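Local coordinates for uncharacterized protein (Pseudomonas aeruginosa PAO1, PDB 4R1D) that is a calcium-binding alpha/beta hydrolase, probably a lipase effector of the H2 type VI secretion system that is neutralised by its partner Tli4, at residues Q45-P50 / S198-D203; D156-R161 / E192-A197; R247-L252 / R273-V278; E152-N157 / Q165-D170. All blocks are in the same frame, centred on the assembly; numbering follows the deposited sequence.

Interaction 1 of 4, residues Q45-P50 / S198-D203; sequences QTAPLP and SRYQFD. With CA (calcium ion), chain C.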
# COMPACT_ATOMS: atom_id res chain seq x y z
N GLN A 45 7.88 -32.27 22.97
CA GLN A 45 8.21 -31.27 21.95
C GLN A 45 9.09 -31.91 20.88
O GLN A 45 9.56 -33.04 21.07
CB GLN A 45 8.90 -30.07 22.60
CG GLN A 45 10.27 -30.37 23.16
CD GLN A 45 10.40 -29.96 24.61
OE1 GLN A 45 10.98 -30.68 25.43
NE2 GLN A 45 9.87 -28.78 24.94
N THR A 46 9.33 -31.21 19.77
CA THR A 46 8.87 -29.84 19.55
C THR A 46 7.36 -29.73 19.35
O THR A 46 6.74 -30.57 18.70
CB THR A 46 9.60 -29.19 18.34
OG1 THR A 46 11.01 -29.43 18.44
CG2 THR A 46 9.34 -27.69 18.29
N ALA A 47 6.78 -28.68 19.93
CA ALA A 47 5.38 -28.34 19.70
C ALA A 47 5.32 -26.90 19.22
O ALA A 47 5.05 -25.99 20.00
CB ALA A 47 4.58 -28.51 20.97
N PRO A 48 5.62 -26.68 17.92
CA PRO A 48 5.68 -25.32 17.40
C PRO A 48 4.31 -24.67 17.38
O PRO A 48 3.31 -25.33 17.09
CB PRO A 48 6.21 -25.52 15.97
CG PRO A 48 5.85 -26.92 15.63
CD PRO A 48 5.96 -27.69 16.90
N LEU A 49 4.28 -23.37 17.69
CA LEU A 49 3.04 -22.60 17.69
C LEU A 49 3.36 -21.27 17.02
O LEU A 49 3.80 -20.33 17.69
CB LEU A 49 2.54 -22.39 19.12
CG LEU A 49 1.13 -21.82 19.30
CD1 LEU A 49 0.19 -22.53 18.38
CD2 LEU A 49 0.65 -21.94 20.76
N PRO A 50 3.17 -21.18 15.70
CA PRO A 50 3.58 -19.94 15.03
C PRO A 50 2.72 -18.74 15.40
O PRO A 50 1.51 -18.85 15.49
CB PRO A 50 3.40 -20.27 13.53
CG PRO A 50 3.45 -21.75 13.46
CD PRO A 50 2.76 -22.21 14.74
N SER A 198 4.59 -22.68 28.25
CA SER A 198 6.03 -22.93 28.08
C SER A 198 6.30 -24.26 27.39
O SER A 198 7.43 -24.54 27.00
CB SER A 198 6.75 -22.89 29.43
OG SER A 198 6.50 -24.07 30.19
N ARG A 199 5.27 -25.07 27.23
CA ARG A 199 5.43 -26.35 26.55
C ARG A 199 5.51 -26.18 25.04
O ARG A 199 5.88 -27.12 24.33
CB ARG A 199 4.31 -27.30 26.94
CG ARG A 199 4.32 -27.57 28.44
CD ARG A 199 3.43 -28.74 28.83
NE ARG A 199 2.31 -28.34 29.67
CZ ARG A 199 2.29 -28.43 31.00
NH1 ARG A 199 3.34 -28.90 31.66
NH2 ARG A 199 1.21 -28.05 31.67
N TYR A 200 5.20 -24.98 24.55
CA TYR A 200 5.20 -24.70 23.12
C TYR A 200 6.39 -23.87 22.67
O TYR A 200 6.92 -23.08 23.45
CB TYR A 200 3.91 -23.99 22.71
CG TYR A 200 2.68 -24.81 22.94
CD1 TYR A 200 2.18 -25.64 21.95
CD2 TYR A 200 2.02 -24.77 24.16
CE1 TYR A 200 1.04 -26.40 22.16
CE2 TYR A 200 0.89 -25.52 24.38
CZ TYR A 200 0.41 -26.33 23.38
OH TYR A 200 -0.72 -27.08 23.61
N GLN A 201 6.82 -24.05 21.43
CA GLN A 201 7.86 -23.19 20.86
C GLN A 201 7.23 -22.16 19.94
O GLN A 201 6.72 -22.49 18.86
CB GLN A 201 8.90 -24.02 20.09
CG GLN A 201 9.70 -24.99 20.96
CD GLN A 201 8.91 -26.24 21.33
OE1 GLN A 201 7.91 -26.56 20.70
NE2 GLN A 201 9.37 -26.94 22.36
N PHE A 202 7.25 -20.90 20.36
CA PHE A 202 6.65 -19.84 19.58
C PHE A 202 7.71 -19.27 18.66
O PHE A 202 8.85 -19.10 19.07
CB PHE A 202 6.12 -18.73 20.48
CG PHE A 202 5.08 -19.19 21.47
CD1 PHE A 202 3.73 -19.08 21.17
CD2 PHE A 202 5.45 -19.75 22.68
CE1 PHE A 202 2.77 -19.50 22.08
CE2 PHE A 202 4.49 -20.18 23.60
CZ PHE A 202 3.15 -20.05 23.29
N ASP A 203 7.34 -18.99 17.42
CA ASP A 203 8.20 -18.28 16.47
C ASP A 203 7.35 -17.22 15.78
O ASP A 203 6.23 -17.50 15.35
CB ASP A 203 8.69 -19.23 15.38
CG ASP A 203 9.76 -20.20 15.85
OD1 ASP A 203 10.51 -19.87 16.79
OD2 ASP A 203 9.88 -21.28 15.24
CA CA C . 11.21 -18.78 18.89
O HOH W 1 13.49 -19.00 17.71
O HOH W 2 11.77 -21.29 19.47
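Leu49 holds CG anti to its backbone N (chi1 -169°), while Phe202 has CG anti to the carbonyl carbon (chi1 -59°). The two side chains run side by side on the same face of a parallel strand pair and point the same way. Leu49 CD2 reaches Phe202 CE1 at 3.5 Å. The same methyl lies over one face of the Tyr200 ring, 4.1 Å from Tyr200 CG. The methyl thus touches two aromatic side chains of segment 198-203. The Tyr200 ring also meets Ala47, whose carbonyl oxygen lies at the ring edge near CD1.

The strands belong to the central parallel sheet of the alpha/beta hydrolase fold. Gln201 N donates to Ala47 O at 3.0 Å, and Leu49 N donates to Gln201 O at 2.8 Å. Both donors stand above the plane of the carbonyl they reach. Weaker CA-H...O contacts fill in between, as from Phe202 CA to Leu49 O.

The strand 201-206 also supplies two of the four residues that bind the calcium ion. Phe202 O binds it at 2.4 Å and Asp203 OD1 at 2.5 Å. Glu152, Asp156 and two waters complete the site. The second oxygen, Asp203 OD2, is hydrogen-bonded to Tyr234.

Strand 201-206 is the outermost strand of the sheet within this chain, and strand 250-255 borders 48-54 on its other side. Helix 542-556 covers Leu49, Tyr200 and Phe202. Helix 215-238 packs against Pro48 and Pro50 on the opposite face.

Interaction 2 of 4, residues D156-R161 / E192-A197; sequences DNIVSR and EELLRA. With CA (calcium ion), chain C.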
# COMPACT_ATOMS: atom_id res chain seq x y z
N ASP A 156 10.08 -17.26 24.03
CA ASP A 156 11.14 -18.26 24.05
C ASP A 156 11.72 -18.41 25.45
O ASP A 156 12.58 -19.26 25.70
CB ASP A 156 12.27 -17.88 23.08
CG ASP A 156 11.92 -18.15 21.63
OD1 ASP A 156 10.87 -18.78 21.38
OD2 ASP A 156 12.71 -17.73 20.73
N ASN A 157 11.26 -17.57 26.38
CA ASN A 157 11.80 -17.55 27.73
C ASN A 157 10.72 -17.38 28.80
O ASN A 157 10.73 -16.40 29.53
CB ASN A 157 12.83 -16.43 27.85
CG ASN A 157 14.09 -16.71 27.04
OD1 ASN A 157 14.96 -17.47 27.48
ND2 ASN A 157 14.18 -16.13 25.84
N ILE A 158 9.80 -18.34 28.88
CA ILE A 158 8.71 -18.26 29.85
C ILE A 158 9.07 -18.96 31.15
O ILE A 158 8.99 -18.37 32.24
CB ILE A 158 7.39 -18.85 29.30
CG1 ILE A 158 7.10 -18.30 27.91
CG2 ILE A 158 6.22 -18.55 30.25
CD1 ILE A 158 5.76 -18.74 27.31
N VAL A 159 9.47 -20.22 31.03
CA VAL A 159 9.89 -21.00 32.18
C VAL A 159 11.27 -21.56 31.90
O VAL A 159 11.51 -22.10 30.83
CB VAL A 159 8.93 -22.18 32.44
CG1 VAL A 159 9.51 -23.11 33.51
CG2 VAL A 159 7.56 -21.66 32.85
N SER A 160 12.17 -21.43 32.86
CA SER A 160 13.45 -22.13 32.79
C SER A 160 13.79 -22.69 34.16
O SER A 160 13.62 -22.02 35.17
CB SER A 160 14.56 -21.17 32.32
OG SER A 160 15.81 -21.83 32.34
N ARG A 161 14.24 -23.94 34.20
CA ARG A 161 14.66 -24.56 35.45
C ARG A 161 13.59 -24.44 36.53
O ARG A 161 13.88 -24.17 37.70
CB ARG A 161 15.98 -23.94 35.92
CG ARG A 161 17.08 -24.13 34.89
CD ARG A 161 18.40 -23.52 35.32
NE ARG A 161 19.46 -23.89 34.39
CZ ARG A 161 20.13 -25.04 34.45
NH1 ARG A 161 19.84 -25.93 35.39
NH2 ARG A 161 21.08 -25.30 33.56
N GLU A 192 -0.18 -21.78 36.31
CA GLU A 192 -0.62 -22.88 35.44
C GLU A 192 -0.49 -22.55 33.98
O GLU A 192 0.05 -23.32 33.19
CB GLU A 192 -2.11 -23.08 35.60
CG GLU A 192 -2.44 -24.37 36.10
CD GLU A 192 -1.89 -24.47 37.44
OE1 GLU A 192 -0.81 -25.07 37.57
OE2 GLU A 192 -2.52 -23.88 38.34
N GLU A 193 -1.08 -21.42 33.63
CA GLU A 193 -1.18 -20.99 32.24
C GLU A 193 0.19 -20.79 31.62
O GLU A 193 0.42 -21.19 30.48
CB GLU A 193 -2.03 -19.72 32.13
CG GLU A 193 -3.51 -19.97 32.42
CD GLU A 193 -4.32 -18.69 32.43
OE1 GLU A 193 -3.76 -17.63 32.74
OE2 GLU A 193 -5.52 -18.75 32.09
N LEU A 194 1.11 -20.18 32.37
CA LEU A 194 2.46 -19.99 31.87
C LEU A 194 3.20 -21.32 31.75
O LEU A 194 3.96 -21.54 30.80
CB LEU A 194 3.24 -19.02 32.77
CG LEU A 194 2.67 -17.60 32.77
CD1 LEU A 194 3.25 -16.76 33.88
CD2 LEU A 194 2.89 -16.94 31.40
N LEU A 195 3.01 -22.21 32.70
CA LEU A 195 3.67 -23.50 32.60
C LEU A 195 3.16 -24.22 31.35
O LEU A 195 3.94 -24.79 30.59
CB LEU A 195 3.41 -24.35 33.85
CG LEU A 195 4.08 -25.72 33.91
CD1 LEU A 195 5.59 -25.62 33.70
CD2 LEU A 195 3.77 -26.38 35.25
N ARG A 196 1.86 -24.17 31.14
CA ARG A 196 1.27 -24.78 29.97
C ARG A 196 1.84 -24.14 28.71
O ARG A 196 2.19 -24.82 27.76
CB ARG A 196 -0.24 -24.62 29.98
CG ARG A 196 -0.89 -25.04 28.67
CD ARG A 196 -0.63 -26.51 28.37
NE ARG A 196 -1.85 -27.31 28.20
CZ ARG A 196 -3.07 -26.97 28.62
NH1 ARG A 196 -3.29 -25.83 29.26
NH2 ARG A 196 -4.08 -27.80 28.40
N ALA A 197 1.92 -22.82 28.70
CA ALA A 197 2.35 -22.12 27.50
C ALA A 197 3.81 -22.45 27.20
O ALA A 197 4.21 -22.51 26.03
CB ALA A 197 2.14 -20.62 27.64
CA CA C . 11.21 -18.78 18.89
O HOH W 1 13.49 -19.00 17.71
O HOH W 2 11.77 -21.29 19.47
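Ala197, which touches Ile158 across the contact, is held in helix 191-197 by a bond from Ala197 N to Glu193 O at 2.8 Å. Ile158 and Val159 lead into and begin the first strand of a two-stranded antiparallel hairpin, strands 159-160 and 163-164. The hairpin lies outside the main sheet of this alpha/beta hydrolase. Methyl groups of both residues approach one carbonyl oxygen of the helix. Ile158 CG2 comes to 3.8 Å from Leu194 O, and Val159 CG2 stands at 4.1 Å from the same atom. These are van der Waals contacts against the helix backbone.

Ile158 does most of the work. Its CG2 branch is anti to the backbone N, and it meets the side chain of Leu194 as well as the carbonyl. Leu194 CD2 is 3.9 Å from Ile158 CG2, and the two side chains cross at a slant. Val159 CG2 also lies close to the backbone of Leu195. The contact is buried, although its area is small. Helix 542-556 closes it, with Ile553 touching Ile158, Leu194 and Ala197. Leu164 of the hairpin's second strand adds to the cover of Val159 and Leu194.

Just before Ile158 the chain passes through the calcium site. Asp156 grips the ion with both carboxylate oxygens, OD1 at 2.5 Å and OD2 at 2.6 Å. One short piece of chain thus binds the metal and then packs on the helix.

The other branch of Ile158 reaches Ala197. With chi2 at -175°, CD1 is carried outward, and Ile158 CD1 meets Ala197 CB at 4.1 Å.

Interaction 3 of 4, residues R247-L252 / R273-V278; sequences RMKVIL and RVLGVV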
# COMPACT_ATOMS: atom_id res chain seq x y z
N ARG A 247 -3.02 -30.62 12.16
CA ARG A 247 -3.39 -30.31 13.54
C ARG A 247 -2.75 -29.02 14.02
O ARG A 247 -3.14 -28.46 15.05
CB ARG A 247 -3.02 -31.46 14.49
CG ARG A 247 -3.84 -32.73 14.30
CD ARG A 247 -3.55 -33.76 15.39
NE ARG A 247 -4.20 -33.43 16.66
CZ ARG A 247 -3.57 -32.93 17.72
NH1 ARG A 247 -2.26 -32.69 17.67
NH2 ARG A 247 -4.25 -32.66 18.83
N MET A 248 -1.76 -28.53 13.29
CA MET A 248 -1.09 -27.29 13.71
C MET A 248 -2.07 -26.10 13.72
O MET A 248 -3.00 -26.04 12.90
CB MET A 248 0.14 -26.99 12.84
CG MET A 248 1.38 -27.79 13.26
SD MET A 248 2.85 -27.33 12.34
CE MET A 248 3.21 -25.71 13.05
N LYS A 249 -1.87 -25.19 14.66
CA LYS A 249 -2.65 -23.94 14.73
C LYS A 249 -1.69 -22.75 14.81
O LYS A 249 -0.54 -22.90 15.19
CB LYS A 249 -3.55 -23.94 15.96
CG LYS A 249 -4.63 -25.04 15.99
CD LYS A 249 -5.72 -24.77 14.99
CE LYS A 249 -6.83 -25.83 15.07
NZ LYS A 249 -7.78 -25.56 16.18
N VAL A 250 -2.17 -21.56 14.49
CA VAL A 250 -1.34 -20.36 14.62
C VAL A 250 -2.12 -19.28 15.38
O VAL A 250 -3.33 -19.36 15.51
CB VAL A 250 -0.92 -19.78 13.25
CG1 VAL A 250 -0.19 -20.83 12.40
CG2 VAL A 250 -2.15 -19.26 12.51
N ILE A 251 -1.41 -18.28 15.88
CA ILE A 251 -2.06 -17.15 16.55
C ILE A 251 -1.74 -15.90 15.75
O ILE A 251 -0.58 -15.65 15.44
CB ILE A 251 -1.52 -16.99 17.98
CG1 ILE A 251 -1.84 -18.23 18.80
CG2 ILE A 251 -2.11 -15.73 18.64
CD1 ILE A 251 -1.07 -18.30 20.11
N LEU A 252 -2.76 -15.12 15.41
CA LEU A 252 -2.54 -13.87 14.68
C LEU A 252 -2.31 -12.72 15.66
O LEU A 252 -2.99 -12.63 16.69
CB LEU A 252 -3.75 -13.53 13.80
CG LEU A 252 -4.20 -14.58 12.78
CD1 LEU A 252 -5.30 -14.04 11.88
CD2 LEU A 252 -3.01 -15.04 11.94
N ARG A 273 -7.52 -22.85 11.17
CA ARG A 273 -6.08 -22.84 11.44
C ARG A 273 -5.73 -21.81 12.51
O ARG A 273 -4.76 -21.98 13.26
CB ARG A 273 -5.30 -22.52 10.15
CG ARG A 273 -3.81 -22.48 10.31
CD ARG A 273 -3.25 -23.89 10.44
NE ARG A 273 -3.17 -24.58 9.15
CZ ARG A 273 -2.94 -25.88 9.04
NH1 ARG A 273 -2.80 -26.60 10.15
NH2 ARG A 273 -2.84 -26.46 7.85
N VAL A 274 -6.51 -20.75 12.58
CA VAL A 274 -6.25 -19.68 13.55
C VAL A 274 -6.88 -19.99 14.90
O VAL A 274 -8.10 -20.16 15.02
CB VAL A 274 -6.69 -18.28 13.01
CG1 VAL A 274 -6.60 -17.22 14.10
CG2 VAL A 274 -5.84 -17.89 11.78
N LEU A 275 -6.03 -20.06 15.93
CA LEU A 275 -6.47 -20.44 17.27
C LEU A 275 -7.11 -19.26 18.00
O LEU A 275 -8.03 -19.44 18.81
CB LEU A 275 -5.27 -20.95 18.08
CG LEU A 275 -5.56 -21.60 19.43
CD1 LEU A 275 -6.45 -22.82 19.23
CD2 LEU A 275 -4.25 -21.99 20.10
N GLY A 276 -6.61 -18.07 17.70
CA GLY A 276 -7.08 -16.86 18.35
C GLY A 276 -6.42 -15.65 17.73
O GLY A 276 -5.50 -15.77 16.93
N VAL A 277 -6.90 -14.46 18.09
CA VAL A 277 -6.42 -13.25 17.44
C VAL A 277 -6.21 -12.13 18.44
O VAL A 277 -7.07 -11.85 19.28
CB VAL A 277 -7.45 -12.78 16.41
CG1 VAL A 277 -6.99 -11.48 15.76
CG2 VAL A 277 -7.69 -13.88 15.36
N VAL A 278 -5.04 -11.51 18.34
CA VAL A 278 -4.73 -10.25 19.00
C VAL A 278 -4.83 -9.13 17.96
O VAL A 278 -4.21 -9.20 16.90
CB VAL A 278 -3.31 -10.30 19.57
CG1 VAL A 278 -2.79 -8.88 19.91
CG2 VAL A 278 -3.27 -11.23 20.78
O HOH W 3 -9.48 -22.62 15.79
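A beta-alpha-beta crossover brings Val250 and Val274 together on neighbouring parallel strands. Strand 250-255, helix 258-267 and strand 274-280 form the unit, in the middle of the alpha/beta hydrolase sheet. The turn between strand 250-255 and helix 258-267 is consistent with the nucleophile elbow of this family.

Four backbone bonds join the strands. Val250 N donates to Arg273 O, and Leu275 N returns to Val250 O at 2.8 Å. The next pair is shifted, because Leu252 N bonds to Gly276 O at 3.2 Å. Leu275 is an extra residue on its strand, so this is a beta bulge. Val278 N to Leu252 O restores the regular pattern.

Apolar side chains pack across the face that holds Val250, Leu252, Val274 and Val277. Leu252 CG reaches Val274 CG1 at 3.8 Å, and the two side chains cross at about a right angle. Val250 CG2 meets Val274 CG2 at 4.0 Å. Ile251 and Leu275 are touched by helix 542-556.

At the start of the pair, Arg273 bends at chi2 (75°) and chi3 (78°) and brings its guanidinium edge to Met248 O. Its NE forms a salt bridge with Glu227, and NH1 also bonds to Met245 O. Arg273 NH1 donates to Met248 O at 2.8 Å, with the oxygen almost in the guanidinium plane.

Interaction 4 of 4, residues E152-N157 / Q165-D170; sequences ERRLDN and QAWWND. With CA (calcium ion), chain C.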
# COMPACT_ATOMS: atom_id res chain seq x y z
N GLU A 152 9.31 -12.60 20.42
CA GLU A 152 10.14 -13.78 20.16
C GLU A 152 10.93 -14.15 21.41
O GLU A 152 10.94 -15.31 21.84
CB GLU A 152 11.09 -13.51 18.99
CG GLU A 152 11.89 -14.73 18.54
CD GLU A 152 11.15 -15.60 17.55
OE1 GLU A 152 10.29 -15.11 16.81
OE2 GLU A 152 11.44 -16.81 17.49
N ARG A 153 11.61 -13.17 22.00
CA ARG A 153 12.44 -13.47 23.18
C ARG A 153 11.59 -13.78 24.40
O ARG A 153 11.91 -14.69 25.17
CB ARG A 153 13.46 -12.36 23.48
CG ARG A 153 12.94 -11.02 23.97
CD ARG A 153 14.14 -10.09 24.28
NE ARG A 153 13.74 -8.83 24.89
CZ ARG A 153 13.82 -8.57 26.19
NH1 ARG A 153 14.31 -9.48 27.03
NH2 ARG A 153 13.42 -7.39 26.65
N ARG A 154 10.51 -13.03 24.58
CA ARG A 154 9.63 -13.30 25.72
C ARG A 154 9.03 -14.70 25.63
O ARG A 154 9.04 -15.46 26.59
CB ARG A 154 8.52 -12.24 25.82
CG ARG A 154 9.03 -10.84 26.25
CD ARG A 154 9.01 -10.68 27.77
NE ARG A 154 9.30 -9.31 28.18
CZ ARG A 154 10.48 -8.90 28.62
NH1 ARG A 154 11.49 -9.76 28.73
NH2 ARG A 154 10.66 -7.63 28.97
N LEU A 155 8.52 -15.06 24.46
CA LEU A 155 7.84 -16.36 24.32
C LEU A 155 8.81 -17.54 24.32
O LEU A 155 8.41 -18.68 24.57
CB LEU A 155 6.92 -16.37 23.09
CG LEU A 155 5.76 -15.38 23.17
CD1 LEU A 155 5.11 -15.18 21.80
CD2 LEU A 155 4.71 -15.82 24.20
N ASP A 156 10.08 -17.26 24.03
CA ASP A 156 11.14 -18.26 24.05
C ASP A 156 11.72 -18.41 25.45
O ASP A 156 12.58 -19.26 25.70
CB ASP A 156 12.27 -17.88 23.08
CG ASP A 156 11.92 -18.15 21.63
OD1 ASP A 156 10.87 -18.78 21.38
OD2 ASP A 156 12.71 -17.73 20.73
N ASN A 157 11.26 -17.57 26.38
CA ASN A 157 11.80 -17.55 27.73
C ASN A 157 10.72 -17.38 28.80
O ASN A 157 10.73 -16.40 29.53
CB ASN A 157 12.83 -16.43 27.85
CG ASN A 157 14.09 -16.71 27.04
OD1 ASN A 157 14.96 -17.47 27.48
ND2 ASN A 157 14.18 -16.13 25.84
N GLN A 165 10.48 -16.87 34.27
CA GLN A 165 11.54 -15.95 33.92
C GLN A 165 11.09 -14.49 34.00
O GLN A 165 9.94 -14.19 34.33
CB GLN A 165 12.10 -16.30 32.54
CG GLN A 165 12.68 -17.71 32.49
CD GLN A 165 13.39 -18.01 31.17
OE1 GLN A 165 14.37 -17.37 30.80
NE2 GLN A 165 12.88 -19.00 30.45
N ALA A 166 12.01 -13.58 33.69
CA ALA A 166 11.78 -12.14 33.81
C ALA A 166 10.53 -11.70 33.08
O ALA A 166 10.21 -12.23 32.01
CB ALA A 166 13.00 -11.37 33.29
N TRP A 167 9.85 -10.72 33.66
CA TRP A 167 8.63 -10.14 33.11
C TRP A 167 7.41 -11.04 33.34
O TRP A 167 6.40 -10.60 33.90
CB TRP A 167 8.79 -9.79 31.62
CG TRP A 167 7.74 -8.83 31.14
CD1 TRP A 167 7.76 -7.46 31.23
CD2 TRP A 167 6.49 -9.17 30.54
NE1 TRP A 167 6.60 -6.93 30.69
CE2 TRP A 167 5.80 -7.97 30.27
CE3 TRP A 167 5.88 -10.39 30.18
CZ2 TRP A 167 4.55 -7.94 29.66
CZ3 TRP A 167 4.64 -10.36 29.58
CH2 TRP A 167 3.99 -9.14 29.33
N TRP A 168 7.52 -12.31 32.94
CA TRP A 168 6.44 -13.27 33.15
C TRP A 168 6.18 -13.44 34.64
O TRP A 168 5.06 -13.72 35.05
CB TRP A 168 6.78 -14.63 32.55
CG TRP A 168 6.96 -14.61 31.05
CD1 TRP A 168 8.12 -14.80 30.36
CD2 TRP A 168 5.95 -14.35 30.08
NE1 TRP A 168 7.89 -14.71 29.01
CE2 TRP A 168 6.56 -14.42 28.81
CE3 TRP A 168 4.58 -14.07 30.15
CZ2 TRP A 168 5.85 -14.23 27.62
CZ3 TRP A 168 3.87 -13.89 28.97
CH2 TRP A 168 4.51 -13.96 27.72
N ASN A 169 7.22 -13.28 35.45
CA ASN A 169 7.10 -13.55 36.88
C ASN A 169 6.53 -12.39 37.69
O ASN A 169 6.38 -12.50 38.91
CB ASN A 169 8.44 -14.00 37.48
CG ASN A 169 9.46 -12.88 37.57
OD1 ASN A 169 9.16 -11.71 37.33
ND2 ASN A 169 10.69 -13.24 37.92
N ASP A 170 6.21 -11.29 37.02
CA ASP A 170 5.70 -10.11 37.73
C ASP A 170 4.76 -9.32 36.83
O ASP A 170 3.53 -9.38 36.98
CB ASP A 170 6.87 -9.25 38.21
CG ASP A 170 6.43 -8.02 39.00
OD1 ASP A 170 5.22 -7.72 39.07
OD2 ASP A 170 7.31 -7.34 39.55
CA CA C . 11.21 -18.78 18.89
O HOH W 4 11.70 -13.78 30.03
O HOH W 1 13.49 -19.00 17.71
O HOH W 2 11.77 -21.29 19.47
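Arg154 meets two tryptophans in a row, Trp167 and Trp168, where the end of helix 141-155 packs on the loop after a beta hairpin. Its guanidinium lies flat on the Trp167 indole in a cation-pi stack, with centres 4.3 Å apart and planes at 13°. The Arg154 chain bends at chi2 (-90°), which places CD near the Trp167 ring. The overlap is offset: Arg154 NE sits above the ring near its rim, 3.4 Å from Trp167 CG. Trp167 CB lies over the guanidinium centre.

Trp168 takes the backbone of the same residue. Trp168 NE1 donates to Arg154 O at 2.8 Å, with the oxygen close to the indole plane. Arg154 O also accepts Asn157 N, which approaches from the opposite face of the carbonyl. Two donors therefore hold this oxygen at the helix end. Leu155 CD2 adds an apolar contact to Trp168 CZ2 at 3.9 Å.

Farther out, a type I turn from Trp167 to Asp170 shapes the loop. Trp546 meets the Trp167 ring, and Leu549 touches both Trp167 and Arg154. A water links the sides by donating to Asn157 O and Ala166 O.

The helix end also serves the calcium ion, which Glu152 OE2 binds at 2.4 Å, with Asp156 a further ligand. Asn157 ties back to the last turn: Asn157 ND2 donates in plane to a lone pair of Arg153 O at 2.8 Å.

Overall arrangement
Interactions 1 and 3 lie in the same parallel sheet, where strands 48-54 and 250-255 are neighbours. Interaction 3 is the more buried, and backbone bonding with aliphatic packing dominates it. Interaction 1 sits at the sheet's outer strand and adds aromatic contacts. Interactions 2 and 4 lie outside this parallel sheet, nested within the chain loop that interaction 1 closes. They share Asp156 and Asn157. Interaction 2 is small, buried and apolar. Interaction 4 is partly buried and relies on a cation-pi stack and an indole N-H. Interactions 1, 2 and 4 meet at the calcium ion, which interaction 3 does not touch. Helix 542-556 packs on all four.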